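Local atomic coordinates of HepC.19480.a.B1 (Helicobacter pylori, PDB entry 6MTZ), a protein that is of unknown function but probably belongs to the DHH family of phosphoesterases, whose members typically hydrolyse phosphoester bonds. Residues F267-M272 / Y292-A297; G330-F335 / E346-I351; N122-K127 / M154-D159. All coordinates share one frame; numbering follows the deposited sequence.

How the interactions relate
Interactions 1 and 2 reach the same C-terminal mixed sheet. Interaction 1 pairs two of its strands; interaction 2 packs a helix against the turn after another. Interaction 3 lies on the other side of the chain's centre, at the domain with the five-stranded parallel sheet; its centre is about 36 Å from that of interaction 1. Interaction 1 is buried: backbone bonds between parallel strands, with a chain of polar side chains on one face. Interaction 2 is partly buried, with apolar carbons and one amide running nearly parallel to a ring. The two touch at Leu268 CD2 and Ile348 CG1, 3.7 Å apart. Interaction 3, also partly buried, joins two helices by one straight hydrogen bond and a water.

Interaction 1. Residues F267-M272 / Y292-A297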
ATOM      1  N   PHE A 267      -6.122   0.614  21.829  1.00 30.54           N
ATOM      2  CA  PHE A 267      -5.795   1.126  20.507  1.00 32.87           C
ATOM      3  C   PHE A 267      -6.051   0.008  19.509  1.00 35.10           C
ATOM      4  O   PHE A 267      -5.525  -1.101  19.671  1.00 37.17           O
ATOM      5  CB  PHE A 267      -4.336   1.593  20.449  1.00 30.33           C
ATOM      6  CG  PHE A 267      -3.923   2.198  19.123  1.00 36.98           C
ATOM      7  CD1 PHE A 267      -3.763   1.409  17.988  1.00 28.39           C
ATOM      8  CD2 PHE A 267      -3.635   3.551  19.026  1.00 33.91           C
ATOM      9  CE1 PHE A 267      -3.369   1.959  16.792  1.00 30.97           C
ATOM     10  CE2 PHE A 267      -3.232   4.110  17.823  1.00 36.89           C
ATOM     11  CZ  PHE A 267      -3.096   3.309  16.706  1.00 34.27           C
ATOM     12  N   LEU A 268      -6.839   0.304  18.478  1.00 33.93           N
ATOM     13  CA  LEU A 268      -7.285  -0.686  17.504  1.00 26.75           C
ATOM     14  C   LEU A 268      -6.580  -0.463  16.172  1.00 29.51           C
ATOM     15  O   LEU A 268      -6.701   0.613  15.570  1.00 31.50           O
ATOM     16  CB  LEU A 268      -8.800  -0.615  17.318  1.00 26.46           C
ATOM     17  CG  LEU A 268      -9.281  -1.349  16.070  1.00 25.49           C
ATOM     18  CD1 LEU A 268      -9.195  -2.834  16.283  1.00 27.15           C
ATOM     19  CD2 LEU A 268     -10.701  -0.936  15.742  1.00 36.42           C
ATOM     20  N   SER A 269      -5.856  -1.477  15.712  1.00 27.39           N
ATOM     21  CA  SER A 269      -5.269  -1.489  14.381  1.00 30.29           C
ATOM     22  C   SER A 269      -5.925  -2.597  13.560  1.00 32.88           C
ATOM     23  O   SER A 269      -6.728  -3.381  14.076  1.00 28.47           O
ATOM     24  CB  SER A 269      -3.754  -1.676  14.457  1.00 24.70           C
ATOM     25  OG  SER A 269      -3.427  -2.999  14.831  1.00 29.44           O
ATOM     26  N   TYR A 270      -5.551  -2.684  12.278  1.00 30.21           N
ATOM     27  CA  TYR A 270      -6.198  -3.604  11.343  1.00 30.01           C
ATOM     28  C   TYR A 270      -5.184  -4.188  10.381  1.00 30.43           C
ATOM     29  O   TYR A 270      -4.430  -3.437   9.758  1.00 30.98           O
ATOM     30  CB  TYR A 270      -7.284  -2.897  10.543  1.00 30.01           C
ATOM     31  CG  TYR A 270      -8.047  -3.766   9.569  1.00 33.73           C
ATOM     32  CD1 TYR A 270      -8.936  -4.732  10.026  1.00 32.03           C
ATOM     33  CD2 TYR A 270      -7.933  -3.573   8.191  1.00 37.92           C
ATOM     34  CE1 TYR A 270      -9.669  -5.509   9.155  1.00 28.92           C
ATOM     35  CE2 TYR A 270      -8.673  -4.355   7.292  1.00 36.15           C
ATOM     36  CZ  TYR A 270      -9.536  -5.321   7.784  1.00 41.70           C
ATOM     37  OH  TYR A 270     -10.279  -6.101   6.919  1.00 39.28           O
ATOM     38  N   SER A 271      -5.180  -5.518  10.262  1.00 25.03           N
ATOM     39  CA  SER A 271      -4.316  -6.323   9.389  1.00 24.45           C
ATOM     40  C   SER A 271      -2.851  -6.348   9.816  1.00 27.48           C
ATOM     41  O   SER A 271      -2.002  -6.823   9.048  1.00 32.77           O
ATOM     42  CB  SER A 271      -4.395  -5.877   7.921  1.00 26.99           C
ATOM     43  OG  SER A 271      -3.619  -4.702   7.689  1.00 31.13           O
ATOM     44  N   MET A 272      -2.510  -5.896  11.022  1.00 31.03           N
ATOM     45  CA  MET A 272      -1.080  -5.808  11.338  1.00 33.73           C
ATOM     46  C   MET A 272      -0.442  -7.159  11.644  1.00 35.12           C
ATOM     47  O   MET A 272       0.782  -7.289  11.513  1.00 33.82           O
ATOM     48  CB  MET A 272      -0.863  -4.831  12.481  1.00 31.92           C
ATOM     49  CG  MET A 272      -1.313  -3.434  12.072  1.00 38.23           C
ATOM     50  SD  MET A 272      -0.518  -2.095  12.961  1.00 39.94           S
ATOM     51  CE  MET A 272       1.169  -2.221  12.349  1.00 29.24           C
ATOM     52  N   TYR A 292      -3.933  -3.261  23.585  1.00 39.94           N
ATOM     53  CA  TYR A 292      -3.783  -3.120  22.155  1.00 34.42           C
ATOM     54  C   TYR A 292      -4.607  -4.225  21.520  1.00 38.37           C
ATOM     55  O   TYR A 292      -4.632  -5.351  22.025  1.00 33.74           O
ATOM     56  CB  TYR A 292      -2.297  -3.210  21.752  1.00 32.81           C
ATOM     57  CG  TYR A 292      -2.027  -2.842  20.316  1.00 31.44           C
ATOM     58  CD1 TYR A 292      -2.292  -3.738  19.294  1.00 38.36           C
ATOM     59  CD2 TYR A 292      -1.512  -1.596  19.979  1.00 33.35           C
ATOM     60  CE1 TYR A 292      -2.061  -3.407  17.975  1.00 36.94           C
ATOM     61  CE2 TYR A 292      -1.281  -1.254  18.664  1.00 34.08           C
ATOM     62  CZ  TYR A 292      -1.556  -2.170  17.666  1.00 35.79           C
ATOM     63  OH  TYR A 292      -1.337  -1.856  16.350  1.00 28.88           O
ATOM     64  N   ILE A 293      -5.316  -3.897  20.442  1.00 30.61           N
ATOM     65  CA  ILE A 293      -6.162  -4.878  19.777  1.00 26.79           C
ATOM     66  C   ILE A 293      -5.993  -4.717  18.271  1.00 35.36           C
ATOM     67  O   ILE A 293      -6.072  -3.603  17.744  1.00 33.89           O
ATOM     68  CB  ILE A 293      -7.634  -4.745  20.216  1.00 28.73           C
ATOM     69  CG1 ILE A 293      -8.524  -5.738  19.466  1.00 35.85           C
ATOM     70  CG2 ILE A 293      -8.146  -3.303  20.055  1.00 27.19           C
ATOM     71  CD1 ILE A 293      -9.946  -5.804  20.006  1.00 32.32           C
ATOM     72  N   ASP A 294      -5.701  -5.822  17.590  1.00 25.38           N
ATOM     73  CA  ASP A 294      -5.613  -5.874  16.138  1.00 33.79           C
ATOM     74  C   ASP A 294      -6.620  -6.891  15.619  1.00 35.79           C
ATOM     75  O   ASP A 294      -6.778  -7.974  16.194  1.00 36.70           O
ATOM     76  CB  ASP A 294      -4.195  -6.248  15.677  1.00 27.61           C
ATOM     77  CG  ASP A 294      -4.035  -6.217  14.170  1.00 30.23           C
ATOM     78  OD1 ASP A 294      -3.941  -5.111  13.587  1.00 31.79           O
ATOM     79  OD2 ASP A 294      -3.992  -7.306  13.569  1.00 37.21           O
ATOM     80  N   VAL A 295      -7.316  -6.526  14.546  1.00 27.85           N
ATOM     81  CA  VAL A 295      -8.264  -7.400  13.865  1.00 27.17           C
ATOM     82  C   VAL A 295      -7.805  -7.568  12.424  1.00 24.18           C
ATOM     83  O   VAL A 295      -7.247  -6.641  11.826  1.00 32.69           O
ATOM     84  CB  VAL A 295      -9.698  -6.827  13.912  1.00 40.29           C
ATOM     85  CG1 VAL A 295     -10.712  -7.873  13.466  1.00 35.75           C
ATOM     86  CG2 VAL A 295     -10.013  -6.317  15.309  1.00 48.17           C
ATOM     87  N   ASN A 296      -8.032  -8.751  11.858  1.00 31.34           N
ATOM     88  CA  ASN A 296      -7.771  -8.947  10.436  1.00 30.34           C
ATOM     89  C   ASN A 296      -9.095  -9.113   9.687  1.00 37.34           C
ATOM     90  O   ASN A 296     -10.176  -9.054  10.272  1.00 30.94           O
ATOM     91  CB  ASN A 296      -6.808 -10.123  10.198  1.00 30.64           C
ATOM     92  CG  ASN A 296      -7.400 -11.488  10.568  1.00 41.12           C
ATOM     93  OD1 ASN A 296      -8.611 -11.639  10.743  1.00 34.45           O
ATOM     94  ND2 ASN A 296      -6.524 -12.501  10.671  1.00 34.44           N
ATOM     95  N   ALA A 297      -8.994  -9.316   8.369  1.00 35.54           N
ATOM     96  CA  ALA A 297     -10.164  -9.331   7.500  1.00 29.08           C
ATOM     97  C   ALA A 297     -11.068 -10.527   7.746  1.00 33.30           C
ATOM     98  O   ALA A 297     -12.227 -10.503   7.327  1.00 32.44           O
ATOM     99  CB  ALA A 297      -9.725  -9.321   6.032  1.00 35.43           C
TER
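Strands 264-270 and 291-295 are the two parallel strands of a beta-alpha-beta unit, with helix 276-285 between them, and Phe267 to Tyr270 pair in order with Tyr292 to Val295. Four backbone bonds join them. Ser269 stands at the middle of the pairing. Its N donates to Ile293 O at 2.9 Å, and its O accepts from Val295 N. Ser271 N extends the pattern to Val295 O.

Ser269, Tyr292 and Asp294 share one face and form a polar chain. Tyr292 OH donates to Ser269 OG at 2.8 Å. Ser269 OG donates to the anti lone pair of Asp294 OD1, at 2.5 Å. Met272 N reaches the same OD1 from the syn side, 22° out of the carboxylate plane, at 3.0 Å, so two donors grip this oxygen. Gly273 N binds Asp294 OD2 and helps fix the carboxylate. The Phe267 and Tyr292 rings are nearly parallel (14°) but displaced, with Phe267 CD1 3.7 Å from Tyr292 CE2.

Leu268, Ile293, Tyr270 and Val295 point to the other face, where helix 341-353 packs. Leu268 CD1 meets Val295 CG2 at 3.7 Å. The Tyr270 ring reaches past Val295 O to the following loop; its OH is 3.3 Å from Ala297 CA.

Interaction 2. Residues G330-F335 / E346-I351; sequences GKIDGF and EQIEEI
Ile332 meets Ile348 and Ile351 in the tight part of this contact. The side chains of Ile332 and Ile348 cross at about a right angle, and their CD1 atoms are 3.5 Å apart, closer than usual for two carbons. The first torsion of Ile332 sets CG1 anti to the carbonyl carbon (chi1 -62°), which places it beside Ile351 CD1, 3.8 Å away. Phe319 also touches both Ile332 and Ile351.

The segment 330-335 leaves the end of strand 327-331 and makes a type II beta turn from Ile332 to Phe335. Gly334 holds the positive phi of 68° in that turn. The bond closing it, Phe335 N to Ile332 O, is weak. The turn rests against helix 341-353, which packs on one face of the C-terminal mixed sheet. Ile348 also touches Leu268 and Val295 on that sheet.

The looser part is Phe335 with Gln347. The amide is nearly parallel to the ring, with planes 10° apart. Gln347 OE1 is 3.7 Å from Phe335 CD1, and Gln347 NE2 is 3.9 Å from Phe335 CE1. The amide is held at both ends, OE1 by Arg336 N and NE2 by Asp343 O. The exposed side of the turn is at Gly334, whose O comes only within 4.4 Å of Gln347 OE1.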
ATOM      1  N   GLY A 330      -9.047 -14.368  19.749  1.00 52.13           N
ATOM      2  CA  GLY A 330     -10.450 -14.686  19.598  1.00 42.07           C
ATOM      3  C   GLY A 330     -10.881 -14.380  18.179  1.00 41.82           C
ATOM      4  O   GLY A 330     -10.044 -14.151  17.296  1.00 32.72           O
ATOM      5  N   LYS A 331     -12.202 -14.345  17.983  1.00 36.82           N
ATOM      6  CA  LYS A 331     -12.776 -14.118  16.664  1.00 41.82           C
ATOM      7  C   LYS A 331     -14.084 -13.339  16.783  1.00 38.91           C
ATOM      8  O   LYS A 331     -14.814 -13.464  17.767  1.00 43.99           O
ATOM      9  CB  LYS A 331     -13.014 -15.449  15.924  1.00 42.28           C
ATOM     10  N   ILE A 332     -14.366 -12.534  15.771  1.00 33.58           N
ATOM     11  CA  ILE A 332     -15.658 -11.880  15.605  1.00 38.23           C
ATOM     12  C   ILE A 332     -16.443 -12.676  14.569  1.00 37.92           C
ATOM     13  O   ILE A 332     -16.116 -12.649  13.378  1.00 40.13           O
ATOM     14  CB  ILE A 332     -15.503 -10.421  15.162  1.00 31.85           C
ATOM     15  CG1 ILE A 332     -14.746  -9.617  16.214  1.00 41.67           C
ATOM     16  CG2 ILE A 332     -16.880  -9.794  14.863  1.00 33.20           C
ATOM     17  CD1 ILE A 332     -14.347  -8.246  15.729  1.00 31.56           C
ATOM     18  N   ASP A 333     -17.468 -13.391  15.013  1.00 46.08           N
ATOM     19  CA  ASP A 333     -18.384 -14.036  14.079  1.00 49.36           C
ATOM     20  C   ASP A 333     -19.134 -12.992  13.260  1.00 39.48           C
ATOM     21  O   ASP A 333     -19.567 -11.962  13.785  1.00 40.09           O
ATOM     22  CB  ASP A 333     -19.378 -14.911  14.839  1.00 55.48           C
ATOM     23  CG  ASP A 333     -18.703 -16.032  15.597  1.00 64.63           C
ATOM     24  OD1 ASP A 333     -17.846 -16.716  15.001  1.00 60.38           O
ATOM     25  OD2 ASP A 333     -19.025 -16.222  16.791  1.00 77.86           O
ATOM     26  N   GLY A 334     -19.297 -13.267  11.967  1.00 44.68           N
ATOM     27  CA  GLY A 334     -19.972 -12.328  11.087  1.00 43.17           C
ATOM     28  C   GLY A 334     -19.216 -11.035  10.837  1.00 49.94           C
ATOM     29  O   GLY A 334     -19.832 -10.016  10.513  1.00 38.08           O
ATOM     30  N   PHE A 335     -17.895 -11.043  10.986  1.00 44.03           N
ATOM     31  CA  PHE A 335     -17.132  -9.824  10.781  1.00 33.72           C
ATOM     32  C   PHE A 335     -17.150  -9.412   9.312  1.00 39.81           C
ATOM     33  O   PHE A 335     -17.016 -10.241   8.407  1.00 33.73           O
ATOM     34  CB  PHE A 335     -15.698 -10.004  11.260  1.00 38.00           C
ATOM     35  CG  PHE A 335     -14.849  -8.780  11.077  1.00 45.49           C
ATOM     36  CD1 PHE A 335     -14.850  -7.771  12.030  1.00 37.51           C
ATOM     37  CD2 PHE A 335     -14.058  -8.633   9.948  1.00 40.26           C
ATOM     38  CE1 PHE A 335     -14.075  -6.649  11.869  1.00 40.32           C
ATOM     39  CE2 PHE A 335     -13.288  -7.507   9.780  1.00 35.67           C
ATOM     40  CZ  PHE A 335     -13.297  -6.512  10.741  1.00 45.20           C
ATOM     41  N   GLU A 346     -16.223   0.727  13.982  1.00 34.03           N
ATOM     42  CA  GLU A 346     -17.608   0.664  14.431  1.00 35.33           C
ATOM     43  C   GLU A 346     -17.979  -0.742  14.888  1.00 37.43           C
ATOM     44  O   GLU A 346     -18.738  -0.909  15.846  1.00 39.95           O
ATOM     45  CB  GLU A 346     -18.544   1.128  13.313  1.00 42.72           C
ATOM     46  CG  GLU A 346     -18.409   2.593  12.926  1.00 54.68           C
ATOM     47  CD  GLU A 346     -19.343   2.987  11.787  1.00 61.55           C
ATOM     48  OE1 GLU A 346     -20.250   2.194  11.465  1.00 67.25           O
ATOM     49  OE2 GLU A 346     -19.174   4.087  11.218  1.00 64.08           O
ATOM     50  N   GLN A 347     -17.442  -1.767  14.224  1.00 33.05           N
ATOM     51  CA  GLN A 347     -17.760  -3.137  14.616  1.00 41.98           C
ATOM     52  C   GLN A 347     -17.191  -3.471  15.995  1.00 32.65           C
ATOM     53  O   GLN A 347     -17.869  -4.100  16.819  1.00 34.48           O
ATOM     54  CB  GLN A 347     -17.260  -4.104  13.547  1.00 31.90           C
ATOM     55  CG  GLN A 347     -18.118  -4.044  12.301  1.00 36.26           C
ATOM     56  CD  GLN A 347     -17.572  -4.874  11.163  1.00 39.88           C
ATOM     57  OE1 GLN A 347     -17.924  -6.043  11.006  1.00 45.40           O
ATOM     58  NE2 GLN A 347     -16.720  -4.269  10.348  1.00 36.64           N
ATOM     59  N   ILE A 348     -15.968  -3.026  16.280  1.00 31.05           N
ATOM     60  CA  ILE A 348     -15.415  -3.183  17.621  1.00 30.96           C
ATOM     61  C   ILE A 348     -16.234  -2.383  18.634  1.00 36.22           C
ATOM     62  O   ILE A 348     -16.631  -2.903  19.687  1.00 44.88           O
ATOM     63  CB  ILE A 348     -13.935  -2.764  17.630  1.00 31.19           C
ATOM     64  CG1 ILE A 348     -13.144  -3.586  16.613  1.00 39.25           C
ATOM     65  CG2 ILE A 348     -13.356  -2.877  19.019  1.00 35.63           C
ATOM     66  CD1 ILE A 348     -13.381  -5.048  16.719  1.00 39.30           C
ATOM     67  N   GLU A 349     -16.504  -1.109  18.329  1.00 38.58           N
ATOM     68  CA  GLU A 349     -17.292  -0.262  19.224  1.00 43.66           C
ATOM     69  C   GLU A 349     -18.616  -0.922  19.599  1.00 50.93           C
ATOM     70  O   GLU A 349     -19.000  -0.946  20.774  1.00 41.03           O
ATOM     71  CB  GLU A 349     -17.537   1.104  18.577  1.00 37.17           C
ATOM     72  CG  GLU A 349     -16.226   1.839  18.239  1.00 55.56           C
ATOM     73  CD  GLU A 349     -16.417   3.255  17.703  1.00 56.33           C
ATOM     74  OE1 GLU A 349     -17.300   3.479  16.844  1.00 54.07           O
ATOM     75  OE2 GLU A 349     -15.663   4.149  18.142  1.00 58.34           O
ATOM     76  N   GLU A 350     -19.326  -1.472  18.608  1.00 50.59           N
ATOM     77  CA  GLU A 350     -20.603  -2.117  18.896  1.00 47.77           C
ATOM     78  C   GLU A 350     -20.423  -3.248  19.901  1.00 40.91           C
ATOM     79  O   GLU A 350     -21.164  -3.342  20.884  1.00 43.56           O
ATOM     80  CB  GLU A 350     -21.246  -2.628  17.605  1.00 51.56           C
ATOM     81  N   ILE A 351     -19.412  -4.098  19.692  1.00 45.94           N
ATOM     82  CA  ILE A 351     -19.145  -5.183  20.637  1.00 47.31           C
ATOM     83  C   ILE A 351     -18.794  -4.623  22.016  1.00 46.41           C
ATOM     84  O   ILE A 351     -19.321  -5.072  23.041  1.00 47.56           O
ATOM     85  CB  ILE A 351     -18.022  -6.093  20.104  1.00 45.05           C
ATOM     86  CG1 ILE A 351     -18.463  -6.784  18.813  1.00 50.84           C
ATOM     87  CG2 ILE A 351     -17.627  -7.113  21.170  1.00 44.51           C
ATOM     88  CD1 ILE A 351     -17.372  -7.577  18.130  1.00 34.29           C
TER

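Interaction 3. Residues N122-K127 / M154-D159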
ATOM      1  N   ASN A 122       1.993  -7.262 -24.579  1.00 42.64           N
ATOM      2  CA  ASN A 122       3.392  -7.510 -24.898  1.00 48.30           C
ATOM      3  C   ASN A 122       4.371  -6.687 -24.063  1.00 40.86           C
ATOM      4  O   ASN A 122       5.584  -6.840 -24.238  1.00 41.40           O
ATOM      5  CB  ASN A 122       3.619  -7.252 -26.383  1.00 51.30           C
ATOM      6  CG  ASN A 122       2.828  -8.205 -27.247  1.00 59.72           C
ATOM      7  OD1 ASN A 122       2.803  -9.410 -26.988  1.00 59.95           O
ATOM      8  ND2 ASN A 122       2.151  -7.672 -28.257  1.00 50.42           N
ATOM      9  N   ARG A 123       3.884  -5.823 -23.176  1.00 30.90           N
ATOM     10  CA  ARG A 123       4.738  -4.978 -22.350  1.00 29.46           C
ATOM     11  C   ARG A 123       4.244  -5.027 -20.916  1.00 36.27           C
ATOM     12  O   ARG A 123       3.064  -5.277 -20.658  1.00 33.88           O
ATOM     13  CB  ARG A 123       4.743  -3.512 -22.822  1.00 33.82           C
ATOM     14  CG  ARG A 123       5.597  -3.231 -24.062  1.00 37.95           C
ATOM     15  CD  ARG A 123       5.442  -1.787 -24.507  1.00 36.75           C
ATOM     16  NE  ARG A 123       4.109  -1.534 -25.053  1.00 42.39           N
ATOM     17  CZ  ARG A 123       3.565  -0.326 -25.181  1.00 39.63           C
ATOM     18  NH1 ARG A 123       4.230   0.753 -24.793  1.00 31.05           N
ATOM     19  NH2 ARG A 123       2.344  -0.196 -25.689  1.00 41.69           N
ATOM     20  N   CYS A 124       5.151  -4.776 -19.984  1.00 27.15           N
ATOM     21  CA  CYS A 124       4.710  -4.605 -18.615  1.00 29.81           C
ATOM     22  C   CYS A 124       4.003  -3.263 -18.489  1.00 36.50           C
ATOM     23  O   CYS A 124       4.159  -2.365 -19.328  1.00 34.30           O
ATOM     24  CB  CYS A 124       5.889  -4.683 -17.643  1.00 28.03           C
ATOM     25  SG  CYS A 124       6.937  -3.197 -17.643  1.00 29.22           S
ATOM     26  N   ALA A 125       3.211  -3.131 -17.422  1.00 22.42           N
ATOM     27  CA  ALA A 125       2.457  -1.899 -17.222  1.00 28.68           C
ATOM     28  C   ALA A 125       3.384  -0.704 -17.050  1.00 35.54           C
ATOM     29  O   ALA A 125       3.093   0.384 -17.557  1.00 27.93           O
ATOM     30  CB  ALA A 125       1.529  -2.042 -16.018  1.00 22.07           C
ATOM     31  N   THR A 126       4.514  -0.887 -16.349  1.00 25.52           N
ATOM     32  CA  THR A 126       5.432   0.229 -16.145  1.00 26.05           C
ATOM     33  C   THR A 126       5.925   0.808 -17.471  1.00 27.82           C
ATOM     34  O   THR A 126       5.995   2.030 -17.631  1.00 22.38           O
ATOM     35  CB  THR A 126       6.607  -0.209 -15.273  1.00 24.16           C
ATOM     36  OG1 THR A 126       6.124  -0.462 -13.953  1.00 27.22           O
ATOM     37  CG2 THR A 126       7.643   0.903 -15.175  1.00 22.95           C
ATOM     38  N   LYS A 127       6.242  -0.050 -18.445  1.00 26.49           N
ATOM     39  CA  LYS A 127       6.736   0.461 -19.717  1.00 26.86           C
ATOM     40  C   LYS A 127       5.627   1.163 -20.490  1.00 30.98           C
ATOM     41  O   LYS A 127       5.859   2.217 -21.094  1.00 30.51           O
ATOM     42  CB  LYS A 127       7.345  -0.671 -20.543  1.00 25.82           C
ATOM     43  CG  LYS A 127       8.022  -0.192 -21.839  1.00 26.07           C
ATOM     44  CD  LYS A 127       9.028  -1.238 -22.348  1.00 25.81           C
ATOM     45  CE  LYS A 127       9.828  -0.713 -23.558  1.00 32.05           C
ATOM     46  NZ  LYS A 127      10.576  -1.813 -24.245  1.00 31.60           N
ATOM     47  N   MET A 154      14.283  -2.754 -17.211  1.00 28.87           N
ATOM     48  CA  MET A 154      14.537  -3.842 -16.269  1.00 23.87           C
ATOM     49  C   MET A 154      13.231  -4.445 -15.769  1.00 27.57           C
ATOM     50  O   MET A 154      13.038  -5.666 -15.809  1.00 23.89           O
ATOM     51  CB  MET A 154      15.367  -3.327 -15.086  1.00 18.60           C
ATOM     52  CG  MET A 154      15.348  -4.288 -13.863  1.00 18.52           C
ATOM     53  SD  MET A 154      15.768  -3.512 -12.280  1.00 29.96           S
ATOM     54  CE  MET A 154      14.197  -2.796 -11.786  1.00 20.34           C
ATOM     55  N   VAL A 155      12.318  -3.597 -15.297  1.00 20.35           N
ATOM     56  CA  VAL A 155      11.001  -4.081 -14.907  1.00 27.23           C
ATOM     57  C   VAL A 155      10.349  -4.827 -16.060  1.00 21.37           C
ATOM     58  O   VAL A 155       9.745  -5.890 -15.865  1.00 21.86           O
ATOM     59  CB  VAL A 155      10.115  -2.923 -14.412  1.00 29.31           C
ATOM     60  CG1 VAL A 155       8.681  -3.406 -14.195  1.00 34.13           C
ATOM     61  CG2 VAL A 155      10.670  -2.343 -13.122  1.00 22.43           C
ATOM     62  N   ASN A 156      10.475  -4.304 -17.281  1.00 24.82           N
ATOM     63  CA  ASN A 156       9.838  -4.979 -18.413  1.00 18.88           C
ATOM     64  C   ASN A 156      10.405  -6.382 -18.593  1.00 33.66           C
ATOM     65  O   ASN A 156       9.651  -7.352 -18.743  1.00 29.35           O
ATOM     66  CB  ASN A 156       9.995  -4.167 -19.701  1.00 21.76           C
ATOM     67  CG  ASN A 156       9.050  -4.653 -20.811  1.00 29.30           C
ATOM     68  OD1 ASN A 156       7.835  -4.442 -20.746  1.00 29.40           O
ATOM     69  ND2 ASN A 156       9.600  -5.338 -21.799  1.00 25.62           N
ATOM     70  N   SER A 157      11.738  -6.518 -18.530  1.00 27.82           N
ATOM     71  CA  SER A 157      12.358  -7.809 -18.808  1.00 33.22           C
ATOM     72  C   SER A 157      11.904  -8.878 -17.818  1.00 36.52           C
ATOM     73  O   SER A 157      11.649 -10.022 -18.204  1.00 31.21           O
ATOM     74  CB  SER A 157      13.885  -7.686 -18.787  1.00 28.38           C
ATOM     75  OG  SER A 157      14.358  -6.838 -19.813  1.00 31.74           O
ATOM     76  N   VAL A 158      11.812  -8.536 -16.535  1.00 26.34           N
ATOM     77  CA  VAL A 158      11.458  -9.582 -15.579  1.00 30.92           C
ATOM     78  C   VAL A 158       9.956  -9.838 -15.607  1.00 38.10           C
ATOM     79  O   VAL A 158       9.511 -10.980 -15.418  1.00 34.71           O
ATOM     80  CB  VAL A 158      11.965  -9.246 -14.158  1.00 27.14           C
ATOM     81  CG1 VAL A 158      11.300  -8.003 -13.599  1.00 23.99           C
ATOM     82  CG2 VAL A 158      11.741 -10.416 -13.213  1.00 28.31           C
ATOM     83  N   ASP A 159       9.160  -8.809 -15.884  1.00 37.82           N
ATOM     84  CA  ASP A 159       7.715  -8.988 -15.901  1.00 40.33           C
ATOM     85  C   ASP A 159       7.277  -9.904 -17.038  1.00 44.79           C
ATOM     86  O   ASP A 159       6.366 -10.720 -16.862  1.00 42.49           O
ATOM     87  CB  ASP A 159       7.020  -7.632 -15.995  1.00 42.50           C
ATOM     88  CG  ASP A 159       5.509  -7.743 -15.893  1.00 46.88           C
ATOM     89  OD1 ASP A 159       4.847  -7.867 -16.948  1.00 43.73           O
ATOM     90  OD2 ASP A 159       4.990  -7.723 -14.752  1.00 48.56           O
TER
HETATM   91  O   HOH W   1       8.020  -6.055 -24.213  1.00 36.33           O
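The Asn156 amide has Lys127 CD over one face, 3.7 Å from Asn156 CG. At its oxygen end, Asn156 OD1 accepts from Cys124 N at 2.8 Å. This bond is almost straight, with an angle of 175° at the hydrogen, and the donor is tilted 21° from the amide plane. At the nitrogen end, Asn156 ND2 donates to a water, which donates to Asn122 O. Both ends are therefore tied to the segment 122-127, and this fixes the flip of the amide. The second flat group is the Asp159 carboxylate. Cys124 CB lies over one of its faces, 3.4 Å from Asp159 OD1.

Cys124 is the N-cap of helix 125-136, which follows the edge strand 117-119 of the parallel sheet. Its SG sits between the backbone N and the carbonyl carbon (chi1 75°). From there it accepts from Lys127 N at 3.3 Å. The next two amides at this helix start, Ala125 N and Thr126 N, are taken by the Asp20 carboxylate. Asp20 OD2 also lies close to Asp159 OD2, and His103 touches Asp159. Such a group of acids and histidine is consistent with the metal-binding region of DHH phosphoesterases.

Towards the start of the segment 154-159, Val155 CG1 packs 3.9 Å from Cys124 SG and equally far from Thr126 OG1. Lys127 extends past Asn156, and its NZ forms a salt bridge with Glu153.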